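Minor fimbrium subunit Mfa5 (Porphyromonas gingivalis ATCC 33277, PDB 6TO1) is an accessory subunit of the minor fimbriae, filamentous surface pili that mediate biofilm formation and adhesion to host cells and to other bacteria. Local coordinates at residues 176-180 with 204-209; 209-214 with 343-348; 236-241 with 338-343. Residues are numbered along the deposited sequence.

Contact 1: 176-180 with 204-209. With MG (magnesium ion), chain B; PO4 (phosphate ion), chain C.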
# COMPACT_ATOMS: atom_id res chain seq x y z
N SER A 176 8.08 30.40 18.35
CA SER A 176 8.71 30.61 19.64
C SER A 176 7.81 31.56 20.43
O SER A 176 6.94 32.23 19.87
CB SER A 176 10.12 31.17 19.53
OG SER A 176 10.09 32.51 19.06
N TYR A 177 8.01 31.61 21.74
CA TYR A 177 7.24 32.56 22.50
C TYR A 177 7.96 32.96 23.77
O TYR A 177 8.74 32.20 24.36
CB TYR A 177 5.83 32.03 22.84
CG TYR A 177 5.81 30.89 23.83
CD1 TYR A 177 5.64 31.10 25.18
CD2 TYR A 177 5.92 29.58 23.40
CE1 TYR A 177 5.60 30.06 26.08
CE2 TYR A 177 5.89 28.54 24.28
CZ TYR A 177 5.73 28.78 25.63
OH TYR A 177 5.68 27.72 26.51
N ASP A 178 7.67 34.18 24.17
CA ASP A 178 8.02 34.72 25.48
C ASP A 178 6.75 35.38 26.02
O ASP A 178 5.75 34.70 26.28
CB ASP A 178 9.21 35.68 25.39
CG ASP A 178 9.13 36.63 24.22
OD1 ASP A 178 8.36 37.62 24.30
OD2 ASP A 178 9.85 36.38 23.20
N HIS A 179 6.77 36.70 26.23
CA HIS A 179 5.52 37.35 26.60
C HIS A 179 4.57 37.50 25.42
O HIS A 179 3.43 37.91 25.62
CB HIS A 179 5.76 38.72 27.26
CG HIS A 179 6.57 39.67 26.44
ND1 HIS A 179 7.94 39.74 26.56
CD2 HIS A 179 6.22 40.57 25.49
CE1 HIS A 179 8.40 40.66 25.73
NE2 HIS A 179 7.38 41.18 25.07
N GLU A 180 5.00 37.15 24.21
CA GLU A 180 4.15 37.10 23.03
C GLU A 180 4.70 36.02 22.11
O GLU A 180 5.88 35.66 22.21
CB GLU A 180 4.12 38.47 22.32
CG GLU A 180 5.48 38.79 21.78
CD GLU A 180 5.65 40.22 21.33
OE1 GLU A 180 4.64 40.90 21.06
OE2 GLU A 180 6.82 40.64 21.23
N ILE A 204 13.68 35.87 26.85
CA ILE A 204 12.96 37.12 26.97
C ILE A 204 11.91 36.94 28.06
O ILE A 204 11.31 35.86 28.16
CB ILE A 204 12.31 37.55 25.64
CG1 ILE A 204 13.39 37.80 24.58
CG2 ILE A 204 11.43 38.76 25.82
CD1 ILE A 204 12.84 38.10 23.19
N TRP A 205 11.67 37.97 28.86
CA TRP A 205 10.73 37.83 29.97
C TRP A 205 9.35 37.40 29.48
O TRP A 205 8.88 37.81 28.42
CB TRP A 205 10.60 39.16 30.77
CG TRP A 205 10.07 40.35 29.99
CD1 TRP A 205 10.80 41.29 29.29
CD2 TRP A 205 8.68 40.72 29.81
NE1 TRP A 205 9.95 42.19 28.69
CE2 TRP A 205 8.65 41.88 29.01
CE3 TRP A 205 7.48 40.20 30.27
CZ2 TRP A 205 7.47 42.49 28.63
CZ3 TRP A 205 6.30 40.80 29.88
CH2 TRP A 205 6.31 41.95 29.09
N GLY A 206 8.67 36.60 30.31
CA GLY A 206 7.27 36.30 30.07
C GLY A 206 7.09 34.92 29.46
O GLY A 206 7.86 34.54 28.59
N THR A 207 6.08 34.17 29.90
CA THR A 207 5.85 32.82 29.39
C THR A 207 4.38 32.70 28.98
O THR A 207 3.53 32.21 29.74
CB THR A 207 6.24 31.76 30.44
OG1 THR A 207 7.58 31.99 30.93
CG2 THR A 207 6.14 30.36 29.85
N HIS A 208 4.09 33.12 27.75
CA HIS A 208 2.71 33.18 27.23
C HIS A 208 2.40 31.89 26.46
O HIS A 208 2.30 31.86 25.23
CB HIS A 208 2.55 34.41 26.35
CG HIS A 208 1.15 34.92 26.20
ND1 HIS A 208 0.07 34.11 25.94
CD2 HIS A 208 0.67 36.18 26.23
CE1 HIS A 208 -1.02 34.85 25.82
NE2 HIS A 208 -0.68 36.11 26.00
N THR A 209 2.34 30.79 27.21
CA THR A 209 2.18 29.48 26.58
C THR A 209 0.87 29.41 25.80
O THR A 209 0.83 28.86 24.69
CB THR A 209 2.29 28.40 27.66
OG1 THR A 209 3.55 28.56 28.34
CG2 THR A 209 2.20 26.99 27.09
MG MG B . 9.21 30.97 31.68
P PO4 C . 9.35 34.01 32.82
O1 PO4 C . 10.12 35.19 32.20
O2 PO4 C . 7.86 34.18 32.57
O3 PO4 C . 9.59 34.07 34.32
O4 PO4 C . 9.88 32.71 32.34
O HOH W 1 8.70 29.09 31.10
O HOH W 2 8.23 30.49 33.48

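Contact 2: 209-214 with 343-348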
# COMPACT_ATOMS: atom_id res chain seq x y z
N THR A 209 2.34 30.79 27.21
CA THR A 209 2.18 29.48 26.58
C THR A 209 0.87 29.41 25.80
O THR A 209 0.83 28.86 24.69
CB THR A 209 2.29 28.40 27.66
OG1 THR A 209 3.55 28.56 28.34
CG2 THR A 209 2.20 26.99 27.09
N GLN A 210 -0.19 29.98 26.34
CA GLN A 210 -1.43 30.04 25.58
C GLN A 210 -1.19 30.72 24.23
O GLN A 210 -1.67 30.25 23.20
CB GLN A 210 -2.49 30.79 26.37
CG GLN A 210 -3.69 31.13 25.51
CD GLN A 210 -4.84 31.75 26.27
OE1 GLN A 210 -4.64 32.54 27.21
NE2 GLN A 210 -6.06 31.38 25.87
N GLY A 211 -0.42 31.80 24.23
CA GLY A 211 -0.17 32.52 22.97
C GLY A 211 0.62 31.70 21.97
O GLY A 211 0.33 31.71 20.77
N GLY A 212 1.63 30.97 22.45
CA GLY A 212 2.34 30.05 21.58
C GLY A 212 1.41 29.01 20.98
O GLY A 212 1.46 28.74 19.78
N LEU A 213 0.53 28.44 21.80
CA LEU A 213 -0.39 27.44 21.30
C LEU A 213 -1.42 28.04 20.35
O LEU A 213 -1.81 27.40 19.36
CB LEU A 213 -1.08 26.74 22.47
CG LEU A 213 -0.19 25.87 23.32
CD1 LEU A 213 -0.88 25.42 24.58
CD2 LEU A 213 0.30 24.63 22.52
N LYS A 214 -1.90 29.26 20.63
CA LYS A 214 -2.84 29.92 19.73
C LYS A 214 -2.21 30.17 18.36
O LYS A 214 -2.85 29.92 17.33
CB LYS A 214 -3.32 31.23 20.35
CG LYS A 214 -4.14 32.11 19.39
CD LYS A 214 -5.43 31.45 18.95
CE LYS A 214 -6.20 32.35 17.97
NZ LYS A 214 -7.55 31.80 17.60
N ALA A 343 -4.92 28.32 31.57
CA ALA A 343 -5.30 28.91 30.28
C ALA A 343 -4.62 28.18 29.12
O ALA A 343 -5.22 28.03 28.04
CB ALA A 343 -4.95 30.39 30.24
N ALA A 344 -3.38 27.75 29.30
CA ALA A 344 -2.69 27.01 28.25
C ALA A 344 -3.28 25.63 28.05
O ALA A 344 -3.39 25.16 26.91
CB ALA A 344 -1.21 26.91 28.59
N ILE A 345 -3.64 24.93 29.13
CA ILE A 345 -4.37 23.67 28.98
C ILE A 345 -5.66 23.91 28.20
O ILE A 345 -6.04 23.13 27.32
CB ILE A 345 -4.64 23.02 30.34
CG1 ILE A 345 -3.33 22.71 31.09
CG2 ILE A 345 -5.51 21.80 30.12
CD1 ILE A 345 -3.51 22.43 32.56
N ASN A 346 -6.35 25.02 28.51
CA ASN A 346 -7.60 25.40 27.85
C ASN A 346 -7.39 25.59 26.36
O ASN A 346 -8.18 25.11 25.53
CB ASN A 346 -8.11 26.69 28.52
CG ASN A 346 -9.62 26.87 28.47
OD1 ASN A 346 -10.19 27.54 29.35
ND2 ASN A 346 -10.25 26.38 27.44
N GLU A 347 -6.32 26.30 26.00
CA GLU A 347 -6.01 26.56 24.60
C GLU A 347 -5.66 25.27 23.87
O GLU A 347 -6.07 25.07 22.72
CB GLU A 347 -4.85 27.54 24.53
CG GLU A 347 -4.58 28.07 23.15
CD GLU A 347 -5.66 29.01 22.67
OE1 GLU A 347 -6.31 29.66 23.51
OE2 GLU A 347 -5.86 29.11 21.44
N ALA A 348 -4.93 24.38 24.53
CA ALA A 348 -4.64 23.10 23.93
C ALA A 348 -5.92 22.31 23.69
O ALA A 348 -5.99 21.54 22.74
CB ALA A 348 -3.67 22.30 24.79

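Contact 3: 236-241 with 338-343. With PO4 (phosphate ion), chain C.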
# COMPACT_ATOMS: atom_id res chain seq x y z
N GLY A 236 7.32 24.62 31.53
CA GLY A 236 6.02 24.24 32.07
C GLY A 236 5.35 25.27 32.96
O GLY A 236 4.18 25.07 33.33
N LEU A 237 6.04 26.32 33.36
CA LEU A 237 5.43 27.33 34.22
C LEU A 237 4.96 28.52 33.39
O LEU A 237 5.70 29.48 33.18
CB LEU A 237 6.42 27.76 35.30
CG LEU A 237 5.84 28.72 36.34
CD1 LEU A 237 4.65 28.03 37.04
CD2 LEU A 237 6.85 29.21 37.35
N ALA A 238 3.69 28.49 32.96
CA ALA A 238 3.14 29.61 32.22
C ALA A 238 2.94 30.80 33.15
O ALA A 238 2.54 30.64 34.31
CB ALA A 238 1.83 29.22 31.52
N THR A 239 3.22 31.99 32.64
CA THR A 239 3.10 33.19 33.45
C THR A 239 2.33 34.32 32.77
O THR A 239 2.22 35.40 33.35
CB THR A 239 4.49 33.71 33.86
OG1 THR A 239 5.25 34.03 32.69
CG2 THR A 239 5.24 32.70 34.71
N GLU A 240 1.83 34.11 31.56
CA GLU A 240 1.08 35.11 30.81
C GLU A 240 -0.07 34.43 30.09
O GLU A 240 0.02 33.25 29.74
CB GLU A 240 1.95 35.82 29.76
CG GLU A 240 3.22 36.46 30.33
CD GLU A 240 3.03 37.90 30.74
OE1 GLU A 240 1.93 38.48 30.53
OE2 GLU A 240 3.99 38.48 31.31
N GLN A 241 -1.14 35.18 29.83
CA GLN A 241 -2.28 34.64 29.10
C GLN A 241 -3.07 35.78 28.46
O GLN A 241 -2.83 36.96 28.70
CB GLN A 241 -3.17 33.79 30.01
CG GLN A 241 -4.03 34.60 30.96
CD GLN A 241 -5.10 33.75 31.62
OE1 GLN A 241 -4.83 33.01 32.55
NE2 GLN A 241 -6.32 33.85 31.13
N TYR A 338 -6.11 34.84 37.77
CA TYR A 338 -5.86 34.17 36.50
C TYR A 338 -4.69 33.20 36.68
O TYR A 338 -3.75 33.47 37.43
CB TYR A 338 -5.59 35.19 35.39
CG TYR A 338 -6.76 36.14 35.16
CD1 TYR A 338 -7.84 35.77 34.36
CD2 TYR A 338 -6.79 37.39 35.77
CE1 TYR A 338 -8.92 36.63 34.19
CE2 TYR A 338 -7.84 38.27 35.56
CZ TYR A 338 -8.91 37.87 34.81
OH TYR A 338 -9.97 38.73 34.61
N PHE A 339 -4.78 32.06 36.01
CA PHE A 339 -3.88 30.92 36.19
C PHE A 339 -3.38 30.53 34.81
O PHE A 339 -4.00 29.69 34.13
CB PHE A 339 -4.63 29.80 36.90
CG PHE A 339 -3.82 28.56 37.18
CD1 PHE A 339 -2.43 28.59 37.25
CD2 PHE A 339 -4.47 27.37 37.40
CE1 PHE A 339 -1.71 27.45 37.50
CE2 PHE A 339 -3.77 26.22 37.66
CZ PHE A 339 -2.38 26.25 37.70
N PRO A 340 -2.30 31.15 34.33
CA PRO A 340 -1.87 30.87 32.94
C PRO A 340 -1.62 29.42 32.60
O PRO A 340 -1.86 29.04 31.45
CB PRO A 340 -0.60 31.73 32.81
CG PRO A 340 -0.95 32.96 33.58
CD PRO A 340 -1.69 32.41 34.83
N CYS A 341 -1.18 28.58 33.54
CA CYS A 341 -1.01 27.18 33.21
C CYS A 341 -2.35 26.56 32.79
O CYS A 341 -2.40 25.77 31.84
CB CYS A 341 -0.45 26.39 34.39
SG CYS A 341 1.29 26.59 34.79
N ASN A 342 -3.43 26.90 33.50
CA ASN A 342 -4.75 26.42 33.13
C ASN A 342 -5.23 27.04 31.82
O ASN A 342 -5.87 26.38 31.02
CB ASN A 342 -5.76 26.72 34.25
CG ASN A 342 -6.11 25.48 35.08
OD1 ASN A 342 -5.48 24.42 34.95
ND2 ASN A 342 -7.11 25.61 35.92
N ALA A 343 -4.92 28.32 31.57
CA ALA A 343 -5.30 28.91 30.28
C ALA A 343 -4.62 28.18 29.12
O ALA A 343 -5.22 28.03 28.04
CB ALA A 343 -4.95 30.39 30.24
P PO4 C . 9.35 34.01 32.82
O1 PO4 C . 10.12 35.19 32.20
O2 PO4 C . 7.86 34.18 32.57
O3 PO4 C . 9.59 34.07 34.32
O4 PO4 C . 9.88 32.71 32.34
O HOH W 3 0.41 29.67 35.76
O HOH W 4 -0.52 30.63 29.23
O HOH W 5 -6.80 31.88 34.00

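Contact 1: 176-180 with 204-209
Thr207 OG1 binds the magnesium ion at 2.1 Å, and the same hydroxyl donates a hydrogen bond to phosphate O2 at 2.8 Å. Phosphate O1 accepts another from Gly206 N at 2.8 Å, while phosphate O4 coordinates the metal directly at 2.0 Å; the phosphate probably comes from the crystallisation liquor. Ser135, Ser137 and two waters complete the six ligands, the pattern of a metal-ion-dependent adhesion site (MIDAS) of von Willebrand factor A domains, with Thr207 as its threonine. Two hydrogen bonds fasten this metal-binding loop to 176-180: His208 N to Asp178 O at 2.7 Å, and His179 ND1 to the carbonyl Trp205 O at 2.8 Å. Tyr177 OH and Thr209 OG1 lie 2.9 Å apart, probably hydrogen-bonded.

Beyond these bonds, the His179 ring stacks face-to-face on the six-membered ring of Trp205, with centroids 3.7 Å apart and planes at 13°. The CA atoms come closest at His179 and Gly206, 4.0 Å apart. A side chain on Gly206 would clash with His179 CB, and its backbone angles also call for glycine. Ile204 CG2 lies 3.6 Å from His179 CE1, and Thr207 CG2 meets the edge of the Tyr177 ring, 3.8 Å from CE1.

The carboxylate of Asp178 turns to His182 and Gln134. His208, the N-cap of helix 209-220, accepts a hydrogen bond from Gly211 N through its ND1, and the Tyr177 ring reaches across strand 126-133 to Leu232 of strand 227-234, so the loop is held over the ends of the central sheet strands.

Contact 2: 209-214 with 343-348
Ala343 begins the contact with its methyl group, CB lying 3.7 Å from Gln210 OE1. One residue on, Ala344 sits where the backbones come closest, its CA 4.2 Å from that of Gln210. Its CB touches Thr209 CG2 at 3.7 Å and lies 3.9 Å from Gln210 N, while Ala344 O is 3.4 Å from Leu213 CD1. With no more than a methyl group at this point, the two helices can approach to 8.3 Å between the axes of these short segments.

Past Ile345 and Asn346, which face other parts of the domain, Glu347 returns to the interface one turn after Ala343 and Ala344. Its OE1 accepts a nearly straight hydrogen bond from Gln210 NE2 at 2.9 Å, with an angle of 174°, and also meets Tyr309 OH; OE2 forms a salt bridge with Arg217. Below the carboxylate, Glu347 CG packs on Leu213 CB at 3.8 Å. Lys214 contributes its aliphatic part, with CD 3.4 Å from Glu347 OE2, whereas its charged end makes a cation-pi contact with Tyr309. Ala348 closes the series: its CB is 4.2 Å from Leu213 CD1. Leu213 CD1 thus touches both alanines, 344 and 348, and the Leu213 side chain also packs on Ile230 of strand 227-234.

The segments run nearly parallel, at 13°. Such side-by-side helices against a largely parallel sheet are characteristic of the Rossmann-like von Willebrand factor A fold, in which helix 340-353 belongs to the beta-alpha-beta crossover from strand 227-234 to its neighbour 357-362.

Contact 3: 236-241 with 338-343
The loop 236-241 borders the metal-ion-dependent adhesion site of the von Willebrand factor A domain, and here its inner side rests on the start of helix 340-353. Thr239 faces the site: its OG1 donates a hydrogen bond to phosphate O2 at 2.6 Å and is also bonded to the backbone N of Thr207, the metal-binding threonine. On the side facing the helix, Ala238 CB packs against Pro340 CB at 3.7 Å and lies 4.2 Å from Cys341 SG. That sulfur accepts a weak hydrogen bond from Ala238 N, 3.6 Å away.

Waters fill the joint between the backbones. Water 3 links Ala238 O (2.8 Å) to Cys341 N (2.9 Å), so an amide of the first helical turn gains a partner; water 4 donates to both Glu240 O (2.7 Å) and Pro340 O (3.0 Å). Water 5 joins Gln241 OE1 (2.7 Å) to Phe339 N (2.9 Å), at the N-cap residue. Gln241 OE1 also lies 3.5 Å from Ala343 CB, so the side chain fits alongside the helix start.

The carboxylate of Glu240 forms a salt bridge with Arg315. Around the joint, helix 209-220 touches Ala238, Gln241 and Ala343, helix 369-378 meets Leu237, Phe339 and Cys341, and helix 262-272 packs on Phe339 and Asn342.

In the fold
Following the chain, contact 1 closes first: strand 181-186 and helix 191-199 lie between the end of strand 170-177 and the loop that brings Thr207 to the metal. Thr209 ends that loop and starts helix 209-220, where contact 2 opens; 128 residues separate its two segments. Contact 3 falls within this span, joining the loop after strand 227-234 to the start of helix 340-353, and Ala343 serves both contacts. The loops of contacts 1 and 3 meet directly, through Thr207 and Glu240 among others, and both touch the phosphate. Together the three tie the metal site to two neighbouring helices of the A domain.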